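Local coordinates for protein CurF (Lyngbya majuscula, PDB 5DP2) that probably forms the cyclopropane ring during curacin A biosynthesis, acting as an unusual NADP(H)-binding enoyl reductase domain of a polyketide synthase, at residues A[36-41]-A[116-121]; A[29-34]-A[87-92]. All coordinates share one frame; numbering follows the deposited sequence.

The two contacts sit side by side in the GroES-like part of the enoyl reductase, with centres about 7 Å apart. Along the chain the order is 29-34, 36-41, 87-92, 116-121, so the two pairings cross. Both reach one mixed sheet, in which strand 39-48 pairs antiparallel with both 83-91 and 116-119. Contact 1 is the pairing of the start of strand 39-48 with 116-119. Contact 2 lays the loop that precedes strand 39-48 beside the end of 83-91. Arg31 joins them by a salt bridge to Glu40 and a cation-pi contact with Phe116, as does a probable hydrogen bond from Gly92 N to Glu38 O. Contact 1 builds the sheet; contact 2 fastens that loop onto it.

Contact 1: A[36-41]-A[116-121]; sequences STEVEV and FVICSP
Val39 and Cys119 pair through two backbone hydrogen bonds, and Val41 and Val117 do the same. The shortest is Val41 N to Val117 O, 2.8 Å and nearly straight, with an N-H...O angle of 172°. Between these pairs, Glu40 and Ile118 form the non-hydrogen-bonded pair. Here the chains come close, and Ile118 CA sets its hydrogen toward Val39 O at 3.2 Å. This is the tight part. On one face, Val39, Val41, Val117 and Cys119 point into the domain. Leu124 covers Val39, Val41 and Cys119, and Leu106 covers both Val41 and Val117. The arrangement is regular antiparallel pairing within the GroES-like domain of the medium-chain dehydrogenase/reductase fold, to which the enoyl reductases belong. The other face carries Glu40 and Ile118. Glu40 CG stands anti to the backbone N (chi1 -172°), beside Ile118 CG1 at 3.8 Å. Its carboxylate then reaches Phe116, with OE1 3.5 Å from Phe116 CB and the carboxylate plane 39° from the ring plane. Arg31 makes a salt bridge to this same OE1, so the buried acid has a countercharge. Toward Thr37 the pairing ends and the contact loosens. Glu38 lays its carboxylate over Ile118, OE1 lying 3.4 Å from the methyl CG2, while that oxygen is held by the backbone N of Lys35. Past the strand end, Pro121 CD approaches Thr37 O at 3.2 Å, and Val39 CG2 is 4.2 Å from the same CD. Thr37 itself is exposed to solvent.

Contact 2: A[29-34]-A[87-92]; sequences QERRKP and TVVAVG
Arg31 meets Val89 through one end of its flat guanidinium: NH2 lies 3.8 Å from Val89 CG2, and the methyl comes in obliquely. One face of the guanidinium is taken by the ring of Phe116. The two planes are almost parallel in this cation-pi stack, with Arg31 NH2 close to Phe116 CE1. Around the guanidinium, Arg31 NE makes a salt bridge to Glu40 OE1. NH2 lies close to the second carboxylate oxygen, OE2. The side chain bends at CG, where chi2 of 73° turns CD away from an extended course. In Val89, chi1 of -69° puts CG1 anti to the carbonyl carbon, which leaves CG2, the methyl that meets NH2, between the backbone N and the carbonyl carbon.

A second flat group is the peptide between Val91 and Gly92. The CB-CG edge of the Pro34 ring points at one face of it, with the ring standing steeply to the peptide. Pro34 CG is 3.8 Å from both Val91 C and Gly92 N, and CB is 3.9 Å from Gly92 N. The other neighbour of the proline is Ala90, whose CB is 4.0 Å from Pro34 CG. Val89 and Ala90 both face Glu40, which makes a classic beta bulge near the end of strand 83-91. The bulge places two successive residues beside the incoming loop: Val89 beside Arg31 and Ala90 beside Pro34.

The loop from strand 25-28 to strand 39-48 is thus laid over the face of the GroES-like sheet that carries Glu40 and Ile118. Its touch on 87-92 itself is apolar and modest. The polar grip comes from Glu40 on the neighbouring strand. Pairing with Arg31 probably favours the ionised form of Glu40, and the aromatic face of Phe116 probably helps to stabilise the arginine's positive charge.

Contact 1: A[36-41]-A[116-121]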
loop_
_atom_site.group_PDB
_atom_site.type_symbol
_atom_site.label_atom_id
_atom_site.label_comp_id
_atom_site.label_asym_id
_atom_site.label_seq_id
_atom_site.Cartn_x
_atom_site.Cartn_y
_atom_site.Cartn_z
ATOM N N SER A 36 15.654 -9.387 25.036
ATOM C CA SER A 36 15.415 -8.304 25.967
ATOM C C SER A 36 14.889 -7.020 25.364
ATOM O O SER A 36 14.247 -6.248 26.068
ATOM C CB SER A 36 16.668 -8.029 26.796
ATOM O OG SER A 36 17.695 -7.495 26.004
ATOM N N THR A 37 15.176 -6.763 24.097
ATOM C CA THR A 37 14.678 -5.547 23.428
ATOM C C THR A 37 13.698 -5.834 22.285
ATOM O O THR A 37 13.511 -4.991 21.414
ATOM C CB THR A 37 15.759 -4.563 23.028
ATOM O OG1 THR A 37 16.528 -5.200 22.043
ATOM C CG2 THR A 37 16.595 -4.141 24.224
ATOM N N GLU A 38 13.039 -6.987 22.330
ATOM C CA GLU A 38 12.050 -7.373 21.329
ATOM C C GLU A 38 10.643 -7.365 21.899
ATOM O O GLU A 38 10.453 -7.375 23.113
ATOM C CB GLU A 38 12.375 -8.763 20.793
ATOM C CG GLU A 38 13.691 -8.857 20.041
ATOM C CD GLU A 38 14.020 -10.252 19.552
ATOM O OE1 GLU A 38 13.627 -11.255 20.172
ATOM O OE2 GLU A 38 14.747 -10.327 18.556
ATOM N N VAL A 39 9.656 -7.385 20.987
ATOM C CA VAL A 39 8.241 -7.465 21.314
ATOM C C VAL A 39 7.610 -8.560 20.448
ATOM O O VAL A 39 7.903 -8.634 19.254
ATOM C CB VAL A 39 7.526 -6.117 21.016
ATOM C CG1 VAL A 39 6.056 -6.161 21.367
ATOM C CG2 VAL A 39 8.192 -4.959 21.754
ATOM N N GLU A 40 6.737 -9.377 21.045
ATOM C CA GLU A 40 5.994 -10.404 20.293
ATOM C C GLU A 40 4.532 -9.963 20.136
ATOM O O GLU A 40 3.843 -9.677 21.136
ATOM C CB GLU A 40 6.031 -11.757 20.987
ATOM C CG GLU A 40 5.439 -12.871 20.129
ATOM C CD GLU A 40 5.355 -14.203 20.804
ATOM O OE1 GLU A 40 5.544 -15.225 20.094
ATOM O OE2 GLU A 40 5.080 -14.223 22.023
ATOM N N VAL A 41 4.078 -9.935 18.880
ATOM C CA VAL A 41 2.723 -9.536 18.523
ATOM C C VAL A 41 1.978 -10.755 17.941
ATOM O O VAL A 41 2.496 -11.433 17.039
ATOM C CB VAL A 41 2.735 -8.409 17.474
ATOM C CG1 VAL A 41 1.318 -7.980 17.133
ATOM C CG2 VAL A 41 3.555 -7.227 17.982
ATOM N N PHE A 116 2.548 -15.251 14.882
ATOM C CA PHE A 116 3.239 -14.363 15.805
ATOM C C PHE A 116 4.394 -13.698 15.065
ATOM O O PHE A 116 5.046 -14.357 14.248
ATOM C CB PHE A 116 3.792 -15.108 17.017
ATOM C CG PHE A 116 2.710 -15.783 17.835
ATOM C CD1 PHE A 116 2.008 -15.091 18.816
ATOM C CD2 PHE A 116 2.373 -17.105 17.602
ATOM C CE1 PHE A 116 0.992 -15.703 19.524
ATOM C CE2 PHE A 116 1.362 -17.714 18.303
ATOM C CZ PHE A 116 0.671 -17.018 19.269
ATOM N N VAL A 117 4.625 -12.411 15.344
ATOM C CA VAL A 117 5.756 -11.666 14.813
ATOM C C VAL A 117 6.561 -11.127 15.988
ATOM O O VAL A 117 5.997 -10.486 16.863
ATOM C CB VAL A 117 5.291 -10.514 13.898
ATOM C CG1 VAL A 117 6.451 -9.576 13.551
ATOM C CG2 VAL A 117 4.680 -11.055 12.611
ATOM N N ILE A 118 7.878 -11.358 15.959
ATOM C CA ILE A 118 8.787 -10.735 16.940
ATOM C C ILE A 118 9.518 -9.617 16.228
ATOM O O ILE A 118 10.172 -9.827 15.225
ATOM C CB ILE A 118 9.702 -11.774 17.608
ATOM C CG1 ILE A 118 8.826 -12.755 18.416
ATOM C CG2 ILE A 118 10.704 -11.104 18.514
ATOM C CD1 ILE A 118 9.583 -13.854 19.140
ATOM N N CYS A 119 9.442 -8.420 16.781
ATOM C CA CYS A 119 10.058 -7.265 16.166
ATOM C C CYS A 119 10.562 -6.302 17.212
ATOM O O CYS A 119 10.508 -6.556 18.391
ATOM C CB CYS A 119 9.094 -6.601 15.201
ATOM S SG CYS A 119 7.619 -5.959 15.949
ATOM N N SER A 120 11.087 -5.174 16.749
ATOM C CA SER A 120 11.557 -4.115 17.629
ATOM C C SER A 120 10.404 -3.220 18.079
ATOM O O SER A 120 9.445 -3.014 17.313
ATOM C CB SER A 120 12.573 -3.259 16.875
ATOM O OG SER A 120 12.670 -1.967 17.419
ATOM N N PRO A 121 10.519 -2.593 19.250
ATOM C CA PRO A 121 9.490 -1.622 19.634
ATOM C C PRO A 121 9.295 -0.492 18.636
ATOM O O PRO A 121 8.194 0.027 18.540
ATOM C CB PRO A 121 9.985 -1.063 20.984
ATOM C CG PRO A 121 11.080 -1.899 21.394
ATOM C CD PRO A 121 11.515 -2.800 20.313
#

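Contact 2: A[29-34]-A[87-92]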
loop_
_atom_site.group_PDB
_atom_site.type_symbol
_atom_site.label_atom_id
_atom_site.label_comp_id
_atom_site.label_asym_id
_atom_site.label_seq_id
_atom_site.Cartn_x
_atom_site.Cartn_y
_atom_site.Cartn_z
ATOM N N GLN A 29 5.654 -23.453 12.462
ATOM C CA GLN A 29 6.700 -22.649 13.063
ATOM C C GLN A 29 6.858 -22.977 14.532
ATOM O O GLN A 29 5.892 -23.321 15.188
ATOM C CB GLN A 29 6.328 -21.158 12.948
ATOM C CG GLN A 29 6.234 -20.660 11.520
ATOM C CD GLN A 29 7.587 -20.392 10.945
ATOM O OE1 GLN A 29 8.164 -19.341 11.180
ATOM N NE2 GLN A 29 8.094 -21.307 10.150
ATOM N N GLU A 30 8.062 -22.769 15.051
ATOM C CA GLU A 30 8.248 -22.791 16.495
ATOM C C GLU A 30 7.783 -21.455 17.110
ATOM O O GLU A 30 7.757 -20.389 16.464
ATOM C CB GLU A 30 9.706 -23.084 16.840
ATOM C CG GLU A 30 10.163 -24.428 16.284
ATOM C CD GLU A 30 9.474 -25.628 16.936
ATOM O OE1 GLU A 30 9.313 -25.636 18.177
ATOM O OE2 GLU A 30 9.091 -26.574 16.206
ATOM N N ARG A 31 7.333 -21.546 18.347
ATOM C CA ARG A 31 7.027 -20.387 19.145
ATOM C C ARG A 31 8.374 -19.970 19.776
ATOM O O ARG A 31 9.069 -20.801 20.339
ATOM C CB ARG A 31 5.984 -20.746 20.224
ATOM C CG ARG A 31 5.433 -19.567 21.029
ATOM C CD ARG A 31 4.469 -18.674 20.239
ATOM N NE ARG A 31 4.113 -17.463 20.978
ATOM C CZ ARG A 31 3.134 -17.354 21.870
ATOM N NH1 ARG A 31 2.333 -18.373 22.140
ATOM N NH2 ARG A 31 2.936 -16.196 22.482
ATOM N N ARG A 32 8.737 -18.708 19.662
ATOM C CA ARG A 32 9.931 -18.146 20.264
ATOM C C ARG A 32 9.517 -17.186 21.367
ATOM O O ARG A 32 8.371 -16.740 21.413
ATOM C CB ARG A 32 10.733 -17.357 19.218
ATOM C CG ARG A 32 11.285 -18.153 18.049
ATOM C CD ARG A 32 12.094 -17.254 17.120
ATOM N NE ARG A 32 12.652 -18.013 16.006
ATOM C CZ ARG A 32 13.441 -17.505 15.070
ATOM N NH1 ARG A 32 13.769 -16.214 15.081
ATOM N NH2 ARG A 32 13.892 -18.282 14.102
ATOM N N LYS A 33 10.457 -16.885 22.247
ATOM C CA LYS A 33 10.273 -15.836 23.245
ATOM C C LYS A 33 11.066 -14.602 22.835
ATOM O O LYS A 33 12.161 -14.719 22.282
ATOM C CB LYS A 33 10.741 -16.317 24.607
ATOM C CG LYS A 33 9.940 -17.505 25.101
ATOM C CD LYS A 33 10.270 -17.842 26.548
ATOM C CE LYS A 33 9.118 -18.564 27.237
ATOM N NZ LYS A 33 7.946 -17.674 27.503
ATOM N N PRO A 34 10.554 -13.397 23.134
ATOM C CA PRO A 34 11.306 -12.208 22.757
ATOM C C PRO A 34 12.569 -12.063 23.611
ATOM O O PRO A 34 12.526 -12.252 24.832
ATOM C CB PRO A 34 10.302 -11.071 23.022
ATOM C CG PRO A 34 9.333 -11.612 24.022
ATOM C CD PRO A 34 9.228 -13.071 23.689
ATOM N N THR A 87 -2.074 -7.798 18.544
ATOM C CA THR A 87 -2.052 -7.544 19.981
ATOM C C THR A 87 -0.724 -7.991 20.559
ATOM O O THR A 87 -0.262 -9.103 20.282
ATOM C CB THR A 87 -3.175 -8.329 20.675
ATOM O OG1 THR A 87 -4.420 -8.024 20.016
ATOM C CG2 THR A 87 -3.266 -8.016 22.162
ATOM N N VAL A 88 -0.086 -7.131 21.356
ATOM C CA VAL A 88 1.163 -7.524 22.029
ATOM C C VAL A 88 0.853 -8.639 23.045
ATOM O O VAL A 88 0.013 -8.461 23.936
ATOM C CB VAL A 88 1.784 -6.299 22.724
ATOM C CG1 VAL A 88 3.014 -6.706 23.546
ATOM C CG2 VAL A 88 2.168 -5.248 21.701
ATOM N N VAL A 89 1.550 -9.770 22.908
ATOM C CA VAL A 89 1.339 -10.913 23.798
ATOM C C VAL A 89 2.524 -11.224 24.700
ATOM O O VAL A 89 2.338 -11.917 25.702
ATOM C CB VAL A 89 0.887 -12.174 23.041
ATOM C CG1 VAL A 89 -0.529 -11.982 22.495
ATOM C CG2 VAL A 89 1.885 -12.580 21.968
ATOM N N ALA A 90 3.713 -10.744 24.369
ATOM C CA ALA A 90 4.892 -10.930 25.244
ATOM C C ALA A 90 5.844 -9.799 24.923
ATOM O O ALA A 90 5.949 -9.371 23.774
ATOM C CB ALA A 90 5.541 -12.298 25.022
ATOM N N VAL A 91 6.560 -9.336 25.942
ATOM C CA VAL A 91 7.474 -8.236 25.785
ATOM C C VAL A 91 8.834 -8.621 26.363
ATOM O O VAL A 91 8.925 -9.202 27.455
ATOM C CB VAL A 91 6.897 -6.969 26.459
ATOM C CG1 VAL A 91 7.793 -5.786 26.269
ATOM C CG2 VAL A 91 5.502 -6.641 25.899
ATOM N N GLY A 92 9.899 -8.266 25.649
ATOM C CA GLY A 92 11.245 -8.485 26.157
ATOM C C GLY A 92 11.448 -7.756 27.482
ATOM O O GLY A 92 10.842 -6.709 27.767
#